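Local coordinates for protein cytochrome c2 iso-2 (Rhodospirillum centenum, PDB 1JDL) that carries electrons through a covalently bound heme c, acting as electron donor to oxidized bacteriochlorophyll in bacterial photophosphorylation, at residues 33-37 with 115-119. Numbering follows the deposited sequence.
Sequences LTGVI and LKQFS
Ile-37, Leu-115 and Ser-119 carry most of the 382 Å² buried where a turn in the loop between helices 5-11 and 51-58 of this class I cytochrome c fold meets the chain after helix 105-115. Leu-33 to Val-36 form a type II beta turn, closed by Val-36 N to Leu-33 O (3.3 Å), with Gly-35 at phi/psi 72/22, a positive phi that favours glycine. Against it, the C-terminal chain coils on (Phe-118 N to Leu-115 O, 3.1 Å) and then extends at Ser-119 (-138/149). Thr-34 faces Phe-118 and Gly-35 faces Ser-119, with CA atoms 5.5 and 4.2 Å apart.

Two direct hydrogen bonds join the segments: backbone to backbone from Gly-35 N to Phe-118 O (3.0 Å), and backbone to side chain from Ile-37 N to Ser-119 OG (3.2 Å; chi1 m). The Ser-119 OG atom also lies 2.9 Å from Gly-35 CA and 2.7 Å from water 1, to which it is hydrogen-bonded. That water donates to Leu-33 O (2.9 Å) and Leu-115 O (2.7 Å), bridging turn and helix end.

Ile-37, in the mm rotamer, lays CD1 4.3 Å from Leu-115 CB and CG1 4.0 Å from Lys-116 CA. Leu-115 (mt) brings CD2 to 4.2 Å from Leu-33 CB; Leu-33, also mt, touches the heme and the axial ligand His-19.

One direct backbone bond, one serine hydroxyl and one water thus pair Gly-35 N, Ile-37 N and the carbonyls of Leu-33, Leu-115 and Phe-118, while the Leu-33 to Leu-115 contact links the end of helix 105-115 to a residue of the heme pocket.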
ATOM      1  N   LEU A  33       1.216   3.188  -8.206  1.00 16.68           N
ATOM      2  CA  LEU A  33       2.102   2.374  -7.387  1.00 18.02           C
ATOM      3  C   LEU A  33       3.510   2.218  -7.935  1.00 17.81           C
ATOM      4  O   LEU A  33       4.304   1.427  -7.423  1.00 17.50           O
ATOM      5  CB  LEU A  33       1.464   1.005  -7.128  1.00 16.29           C
ATOM      6  CG  LEU A  33       0.182   1.082  -6.289  1.00 18.21           C
ATOM      7  CD1 LEU A  33      -0.416  -0.313  -6.147  1.00 18.52           C
ATOM      8  CD2 LEU A  33       0.495   1.668  -4.918  1.00 19.43           C
ATOM      9  N   THR A  34       3.831   2.974  -8.979  1.00 19.34           N
ATOM     10  CA  THR A  34       5.180   2.918  -9.521  1.00 18.73           C
ATOM     11  C   THR A  34       6.087   3.567  -8.472  1.00 18.41           C
ATOM     12  O   THR A  34       5.802   4.666  -7.992  1.00 18.11           O
ATOM     13  CB  THR A  34       5.287   3.702 -10.836  1.00 20.07           C
ATOM     14  OG1 THR A  34       4.347   3.174 -11.779  1.00 21.43           O
ATOM     15  CG2 THR A  34       6.688   3.577 -11.418  1.00 21.19           C
ATOM     16  N   GLY A  35       7.157   2.871  -8.098  1.00 17.70           N
ATOM     17  CA  GLY A  35       8.087   3.399  -7.113  1.00 19.76           C
ATOM     18  C   GLY A  35       7.565   3.422  -5.685  1.00 20.43           C
ATOM     19  O   GLY A  35       8.069   4.171  -4.843  1.00 20.81           O
ATOM     20  N   VAL A  36       6.563   2.597  -5.400  1.00 19.26           N
ATOM     21  CA  VAL A  36       5.988   2.560  -4.059  1.00 20.10           C
ATOM     22  C   VAL A  36       6.901   1.870  -3.036  1.00 21.98           C
ATOM     23  O   VAL A  36       6.828   2.154  -1.843  1.00 19.92           O
ATOM     24  CB  VAL A  36       4.593   1.872  -4.074  1.00 19.95           C
ATOM     25  CG1 VAL A  36       4.737   0.386  -4.408  1.00 20.05           C
ATOM     26  CG2 VAL A  36       3.895   2.070  -2.732  1.00 19.09           C
ATOM     27  N   ILE A  37       7.774   0.978  -3.494  1.00 22.98           N
ATOM     28  CA  ILE A  37       8.666   0.285  -2.566  1.00 24.17           C
ATOM     29  C   ILE A  37       9.589   1.251  -1.824  1.00 25.67           C
ATOM     30  O   ILE A  37      10.336   2.028  -2.435  1.00 25.97           O
ATOM     31  CB  ILE A  37       9.525  -0.772  -3.289  1.00 25.69           C
ATOM     32  CG1 ILE A  37       8.626  -1.721  -4.084  1.00 25.53           C
ATOM     33  CG2 ILE A  37      10.355  -1.548  -2.272  1.00 25.98           C
ATOM     34  CD1 ILE A  37       7.672  -2.543  -3.237  1.00 26.40           C
ATOM     35  N   LEU A 115       5.451  -5.761  -7.777  1.00 19.77           N
ATOM     36  CA  LEU A 115       5.613  -4.339  -7.495  1.00 20.27           C
ATOM     37  C   LEU A 115       7.077  -3.940  -7.371  1.00 19.54           C
ATOM     38  O   LEU A 115       7.440  -2.811  -7.686  1.00 20.12           O
ATOM     39  CB  LEU A 115       4.879  -3.962  -6.205  1.00 21.09           C
ATOM     40  CG  LEU A 115       3.352  -3.997  -6.277  1.00 23.08           C
ATOM     41  CD1 LEU A 115       2.760  -3.758  -4.892  1.00 24.48           C
ATOM     42  CD2 LEU A 115       2.867  -2.946  -7.262  1.00 22.66           C
ATOM     43  N   LYS A 116       7.911  -4.863  -6.904  1.00 20.46           N
ATOM     44  CA  LYS A 116       9.335  -4.586  -6.733  1.00 22.43           C
ATOM     45  C   LYS A 116      10.025  -4.317  -8.064  1.00 23.48           C
ATOM     46  O   LYS A 116      11.084  -3.690  -8.104  1.00 23.54           O
ATOM     47  CB  LYS A 116      10.030  -5.755  -6.030  1.00 24.29           C
ATOM     48  CG  LYS A 116       9.634  -5.937  -4.576  1.00 28.35           C
ATOM     49  CD  LYS A 116      10.436  -7.053  -3.911  1.00 32.39           C
ATOM     50  CE  LYS A 116      11.866  -6.625  -3.602  1.00 35.06           C
ATOM     51  NZ  LYS A 116      12.645  -6.260  -4.817  1.00 38.49           N
ATOM     52  N   GLN A 117       9.422  -4.795  -9.148  1.00 23.69           N
ATOM     53  CA  GLN A 117       9.981  -4.602 -10.485  1.00 25.12           C
ATOM     54  C   GLN A 117       9.876  -3.160 -10.959  1.00 25.12           C
ATOM     55  O   GLN A 117      10.551  -2.761 -11.912  1.00 24.63           O
ATOM     56  CB  GLN A 117       9.260  -5.496 -11.493  1.00 27.15           C
ATOM     57  CG  GLN A 117       9.450  -6.983 -11.274  1.00 30.31           C
ATOM     58  CD  GLN A 117       8.769  -7.802 -12.349  1.00 33.79           C
ATOM     59  OE1 GLN A 117       7.553  -7.716 -12.533  1.00 36.79           O
ATOM     60  NE2 GLN A 117       9.548  -8.600 -13.071  1.00 36.28           N
ATOM     61  N   PHE A 118       9.027  -2.381 -10.293  1.00 23.95           N
ATOM     62  CA  PHE A 118       8.807  -0.990 -10.670  1.00 23.48           C
ATOM     63  C   PHE A 118       9.402   0.026  -9.701  1.00 24.13           C
ATOM     64  O   PHE A 118       9.026   1.200  -9.716  1.00 23.56           O
ATOM     65  CB  PHE A 118       7.305  -0.740 -10.818  1.00 21.74           C
ATOM     66  CG  PHE A 118       6.666  -1.537 -11.917  1.00 23.46           C
ATOM     67  CD1 PHE A 118       6.600  -1.032 -13.212  1.00 23.48           C
ATOM     68  CD2 PHE A 118       6.129  -2.796 -11.658  1.00 25.09           C
ATOM     69  CE1 PHE A 118       6.006  -1.768 -14.237  1.00 26.27           C
ATOM     70  CE2 PHE A 118       5.535  -3.540 -12.673  1.00 25.47           C
ATOM     71  CZ  PHE A 118       5.471  -3.026 -13.966  1.00 25.56           C
ATOM     72  N   SER A 119      10.325  -0.428  -8.859  1.00 24.69           N
ATOM     73  CA  SER A 119      10.984   0.439  -7.888  1.00 28.07           C
ATOM     74  C   SER A 119      12.472   0.116  -7.845  1.00 30.13           C
ATOM     75  O   SER A 119      12.871  -1.028  -8.067  1.00 29.59           O
ATOM     76  CB  SER A 119      10.388   0.244  -6.486  1.00 28.17           C
ATOM     77  OG  SER A 119       9.059   0.723  -6.413  1.00 29.12           O
TER
HETATM   78  O   HOH W   1       6.758  -0.208  -7.407  1.00 22.75           O